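Local coordinates for shikimate dehydrogenase-like protein HI_0607 (Haemophilus influenzae, PDB 1NPY), which catalyses the NADP(+)-dependent oxidation of shikimate in vitro, though much more weakly than classical shikimate dehydrogenases, so shikimate may not be its natural substrate, at residues A[81-85]-A[132-136]; A[102-106]-A[241-246]. All blocks are in the same frame, centred on the assembly; numbering follows the deposited sequence.

Interaction 1 (A[81-85]-A[132-136]); sequences AQAIE and KAVVA
Ile84 is wedged against one face of the helix carrying Lys132, Ala133 and Ala136, and its two branches meet different residues there. CG2 lies beside the backbone N of Ile84 and packs on the methyl of Ala136, Ile84 CG2 to Ala136 CB being 3.6 Å. A chi1 of 57° swings CG1 away from CG2, and the methyl at its end meets Ala133, with Ile84 CD1 4.0 Å from Ala133 CB. Lys132 runs alongside, its fully extended chain passing CG2 and CB of the isoleucine, with Lys132 CG 4.0 Å from Ile84 CG2, and carries the ammonium to the carbonyl of Ile84. The direct bond from Lys132 NZ to Ile84 O is weak at 3.2 Å, but a water that donates to Ile84 O and accepts from Lys132 NZ (2.9 Å) bridges the same two groups. Ile84 directly precedes Glu85, the positive-phi C-prime residue of a Schellman motif that ends the helix. The contact thus joins this turn, from the substrate-binding domain, to helix 131-140, which follows the glycine-rich loop that probably binds NADP(+), as in relatives; Tyr163 of helix 153-163 and Tyr104 of helix 102-113 pack around it.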
loop_
_atom_site.group_PDB
_atom_site.type_symbol
_atom_site.label_atom_id
_atom_site.label_comp_id
_atom_site.label_asym_id
_atom_site.label_seq_id
_atom_site.Cartn_x
_atom_site.Cartn_y
_atom_site.Cartn_z
ATOM N N ALA A 81 -7.460 3.942 8.385
ATOM C CA ALA A 81 -7.773 5.044 7.482
ATOM C C ALA A 81 -7.656 6.377 8.217
ATOM O O ALA A 81 -7.210 7.356 7.632
ATOM C CB ALA A 81 -9.166 4.872 6.861
ATOM N N GLN A 82 -7.955 6.410 9.515
ATOM C CA GLN A 82 -7.800 7.633 10.298
ATOM C C GLN A 82 -6.345 8.068 10.408
ATOM O O GLN A 82 -6.068 9.256 10.412
ATOM C CB GLN A 82 -8.351 7.462 11.716
ATOM C CG GLN A 82 -9.861 7.255 11.760
ATOM C CD GLN A 82 -10.408 7.073 13.162
ATOM O OE1 GLN A 82 -9.864 6.313 13.963
ATOM N NE2 GLN A 82 -11.529 7.722 13.435
ATOM N N ALA A 83 -5.434 7.105 10.426
ATOM C CA ALA A 83 -4.018 7.333 10.672
ATOM C C ALA A 83 -3.384 8.204 9.597
ATOM O O ALA A 83 -2.427 8.930 9.876
ATOM C CB ALA A 83 -3.292 6.018 10.786
ATOM N N ILE A 84 -3.944 8.136 8.388
ATOM C CA ILE A 84 -3.474 8.908 7.251
ATOM C C ILE A 84 -4.568 9.669 6.502
ATOM O O ILE A 84 -4.294 10.235 5.440
ATOM C CB ILE A 84 -2.683 8.002 6.296
ATOM C CG1 ILE A 84 -3.553 6.830 5.848
ATOM C CG2 ILE A 84 -1.417 7.456 6.953
ATOM C CD1 ILE A 84 -2.917 5.927 4.778
ATOM N N GLU A 85 -5.761 9.725 7.082
ATOM C CA GLU A 85 -6.932 10.387 6.513
ATOM C C GLU A 85 -7.125 10.063 5.035
ATOM O O GLU A 85 -7.267 10.923 4.171
ATOM C CB GLU A 85 -6.944 11.889 6.828
ATOM C CG GLU A 85 -7.011 12.169 8.329
ATOM C CD GLU A 85 -8.216 11.631 9.105
ATOM O OE1 GLU A 85 -8.112 11.604 10.360
ATOM O OE2 GLU A 85 -9.276 11.225 8.562
ATOM N N LYS A 132 2.876 8.850 3.227
ATOM C CA LYS A 132 2.143 9.055 4.465
ATOM C C LYS A 132 1.877 7.732 5.183
ATOM O O LYS A 132 2.148 7.613 6.374
ATOM C CB LYS A 132 0.884 9.873 4.153
ATOM C CG LYS A 132 0.305 10.658 5.291
ATOM C CD LYS A 132 -0.893 11.450 4.741
ATOM C CE LYS A 132 -1.619 12.203 5.824
ATOM N NZ LYS A 132 -2.695 12.984 5.153
ATOM N N ALA A 133 1.448 6.703 4.459
ATOM C CA ALA A 133 1.214 5.369 5.004
ATOM C C ALA A 133 2.488 4.780 5.601
ATOM O O ALA A 133 2.467 4.278 6.710
ATOM C CB ALA A 133 0.698 4.430 3.935
ATOM N N VAL A 134 3.610 4.919 4.909
ATOM C CA VAL A 134 4.896 4.469 5.431
ATOM C C VAL A 134 5.293 5.186 6.730
ATOM O O VAL A 134 5.615 4.534 7.734
ATOM C CB VAL A 134 5.977 4.606 4.331
ATOM C CG1 VAL A 134 7.347 4.449 4.968
ATOM C CG2 VAL A 134 5.689 3.584 3.206
ATOM N N VAL A 135 5.267 6.516 6.715
ATOM C CA VAL A 135 5.674 7.313 7.860
ATOM C C VAL A 135 4.796 6.993 9.066
ATOM O O VAL A 135 5.291 6.832 10.189
ATOM C CB VAL A 135 5.697 8.807 7.529
ATOM C CG1 VAL A 135 5.979 9.651 8.773
ATOM C CG2 VAL A 135 6.750 9.065 6.474
ATOM N N ALA A 136 3.490 6.894 8.834
ATOM C CA ALA A 136 2.561 6.611 9.927
ATOM C C ALA A 136 2.721 5.215 10.493
ATOM O O ALA A 136 2.568 4.985 11.702
ATOM C CB ALA A 136 1.120 6.826 9.452
HETATM O O HOH W 1 -4.684 12.246 3.219
#

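Interaction 2 (A[102-106]-A[241-246]); sequences TDYIA and LQAVEQ
Two helices, 102-113 and 235-251, pack here through a threonine hydroxyl, an alanine methyl and the aliphatic parts of longer side chains, near the centre of the chain and beside the probable active site. The axes of the two segments approach to 8.3 Å at 116°, and the backbones come close where Thr102 faces Gln242, their CA atoms 4.9 Å apart. Thr102, in the first turn of its helix, carries the contact with both branches. With chi1 at 60°, the hydroxyl points to the neighbouring helix and donates to the main-chain carbonyl of Gln242, Thr102 OG1 to Gln242 O being 3.1 Å. The hydroxyl lies above the carbonyl plane, while the helical N-H of Gln246 reaches the same oxygen from the opposite face. CG2 turns instead to the aliphatic base of Glu245, with Thr102 CG2 to Glu245 CB at 3.6 Å. Glu245 then bends at chi2, bringing OE1 to within 3.7 Å of Ile105 CG2. One turn further along helix 102-113, the methyl of Ala106 rests on Leu241, Ala106 CB to Leu241 CG measuring 3.9 Å, and Leu241 CD2 lies near Ala106 O. Gln246 sends its methylenes across Thr102, Gln246 CG lying 3.6 Å from Thr102 OG1, and gives its amide NE2 to Thr89 OG1. Asp103, inferred to bind substrate, forms a long, weak ion pair with Lys67, the inferred proton donor/acceptor. Chemically, a carbonyl already used within its helix takes a second donor from the neighbouring helix. This ties the start of helix 102-113 to helix 235-251, just one residue before the inferred substrate ligand.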
loop_
_atom_site.group_PDB
_atom_site.type_symbol
_atom_site.label_atom_id
_atom_site.label_comp_id
_atom_site.label_asym_id
_atom_site.label_seq_id
_atom_site.Cartn_x
_atom_site.Cartn_y
_atom_site.Cartn_z
ATOM N N THR A 102 -5.665 -0.527 3.913
ATOM C CA THR A 102 -4.824 -1.716 3.933
ATOM C C THR A 102 -3.402 -1.489 3.434
ATOM O O THR A 102 -2.546 -2.335 3.670
ATOM C CB THR A 102 -5.429 -2.915 3.207
ATOM O OG1 THR A 102 -5.669 -2.600 1.834
ATOM C CG2 THR A 102 -6.732 -3.360 3.811
ATOM N N ASP A 103 -3.114 -0.364 2.791
ATOM C CA ASP A 103 -1.718 -0.021 2.578
ATOM C C ASP A 103 -1.004 0.226 3.913
ATOM O O ASP A 103 0.081 -0.309 4.143
ATOM C CB ASP A 103 -1.605 1.215 1.708
ATOM C CG ASP A 103 -1.893 0.928 0.254
ATOM O OD1 ASP A 103 -1.605 -0.179 -0.270
ATOM O OD2 ASP A 103 -2.344 1.855 -0.445
ATOM N N TYR A 104 -1.620 1.024 4.783
ATOM C CA TYR A 104 -1.120 1.233 6.131
ATOM C C TYR A 104 -0.994 -0.097 6.883
ATOM O O TYR A 104 0.048 -0.392 7.476
ATOM C CB TYR A 104 -2.030 2.238 6.857
ATOM C CG TYR A 104 -1.743 2.349 8.333
ATOM C CD1 TYR A 104 -0.757 3.214 8.807
ATOM C CD2 TYR A 104 -2.404 1.533 9.258
ATOM C CE1 TYR A 104 -0.440 3.254 10.157
ATOM C CE2 TYR A 104 -2.105 1.598 10.604
ATOM C CZ TYR A 104 -1.134 2.467 11.048
ATOM O OH TYR A 104 -0.842 2.492 12.401
ATOM N N ILE A 105 -2.048 -0.909 6.867
ATOM C CA ILE A 105 -2.017 -2.200 7.555
ATOM C C ILE A 105 -0.868 -3.051 7.021
ATOM O O ILE A 105 -0.149 -3.673 7.805
ATOM C CB ILE A 105 -3.376 -2.916 7.484
ATOM C CG1 ILE A 105 -4.466 -2.085 8.164
ATOM C CG2 ILE A 105 -3.359 -4.282 8.160
ATOM C CD1 ILE A 105 -5.858 -2.574 7.888
ATOM N N ALA A 106 -0.718 -3.124 5.703
ATOM C CA ALA A 106 0.342 -3.932 5.095
ATOM C C ALA A 106 1.728 -3.490 5.542
ATOM O O ALA A 106 2.589 -4.338 5.801
ATOM C CB ALA A 106 0.248 -3.916 3.560
ATOM N N LEU A 241 0.005 -7.946 -0.029
ATOM C CA LEU A 241 -0.506 -8.035 1.329
ATOM C C LEU A 241 -1.684 -7.090 1.488
ATOM O O LEU A 241 -2.655 -7.463 2.150
ATOM C CB LEU A 241 0.588 -7.703 2.353
ATOM C CG LEU A 241 0.212 -7.843 3.832
ATOM C CD1 LEU A 241 -0.441 -9.197 4.094
ATOM C CD2 LEU A 241 1.496 -7.655 4.664
ATOM N N GLN A 242 -1.633 -5.904 0.880
ATOM C CA GLN A 242 -2.771 -5.000 1.005
ATOM C C GLN A 242 -4.018 -5.596 0.369
ATOM O O GLN A 242 -5.094 -5.473 0.952
ATOM C CB GLN A 242 -2.515 -3.596 0.485
ATOM C CG GLN A 242 -2.449 -3.454 -1.005
ATOM C CD GLN A 242 -1.606 -2.300 -1.536
ATOM O OE1 GLN A 242 -0.435 -2.163 -1.172
ATOM N NE2 GLN A 242 -2.173 -1.500 -2.443
ATOM N N ALA A 243 -3.855 -6.332 -0.727
ATOM C CA ALA A 243 -4.971 -7.031 -1.375
ATOM C C ALA A 243 -5.521 -8.199 -0.557
ATOM O O ALA A 243 -6.734 -8.398 -0.446
ATOM C CB ALA A 243 -4.554 -7.503 -2.750
ATOM N N VAL A 244 -4.609 -8.996 -0.007
ATOM C CA VAL A 244 -4.964 -10.065 0.937
ATOM C C VAL A 244 -5.791 -9.536 2.103
ATOM O O VAL A 244 -6.753 -10.176 2.513
ATOM C CB VAL A 244 -3.706 -10.823 1.397
ATOM C CG1 VAL A 244 -4.035 -11.748 2.557
ATOM C CG2 VAL A 244 -3.159 -11.633 0.224
ATOM N N GLU A 245 -5.399 -8.403 2.673
ATOM C CA GLU A 245 -6.105 -7.840 3.817
ATOM C C GLU A 245 -7.531 -7.432 3.408
ATOM O O GLU A 245 -8.492 -7.620 4.163
ATOM C CB GLU A 245 -5.348 -6.668 4.452
ATOM C CG GLU A 245 -3.997 -7.084 5.044
ATOM C CD GLU A 245 -4.105 -7.781 6.381
ATOM O OE1 GLU A 245 -5.036 -7.427 7.129
ATOM O OE2 GLU A 245 -3.247 -8.644 6.696
ATOM N N GLN A 246 -7.680 -6.865 2.217
ATOM C CA GLN A 246 -9.011 -6.600 1.671
ATOM C C GLN A 246 -9.805 -7.891 1.530
ATOM O O GLN A 246 -10.965 -7.973 1.936
ATOM C CB GLN A 246 -8.956 -5.881 0.327
ATOM C CG GLN A 246 -8.338 -4.512 0.432
ATOM C CD GLN A 246 -8.093 -3.860 -0.904
ATOM O OE1 GLN A 246 -7.769 -4.552 -1.874
ATOM N NE2 GLN A 246 -8.236 -2.537 -0.967
#

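From the N terminus, the chain first supplies residues 81-85, the turn after helix 79-82, then residues 102-106 at the start of helix 102-113. After the first strand of the parallel sheet, 122-125, helix 131-140 supplies residues 132-136 and closes interaction 1 over a 46-residue loop. Only after the rest of that sheet does helix 235-251 return to meet 102-106, closing interaction 2 over 134 residues. The segments alternate, so the two loops cross rather than nest. Tyr104 joins them: its ring packs against Ala83 and Ala136. Interaction 1 therefore links the substrate-binding side to the Rossmann-like half that probably binds NADP(+), while interaction 2 pairs two helices beside the cleft.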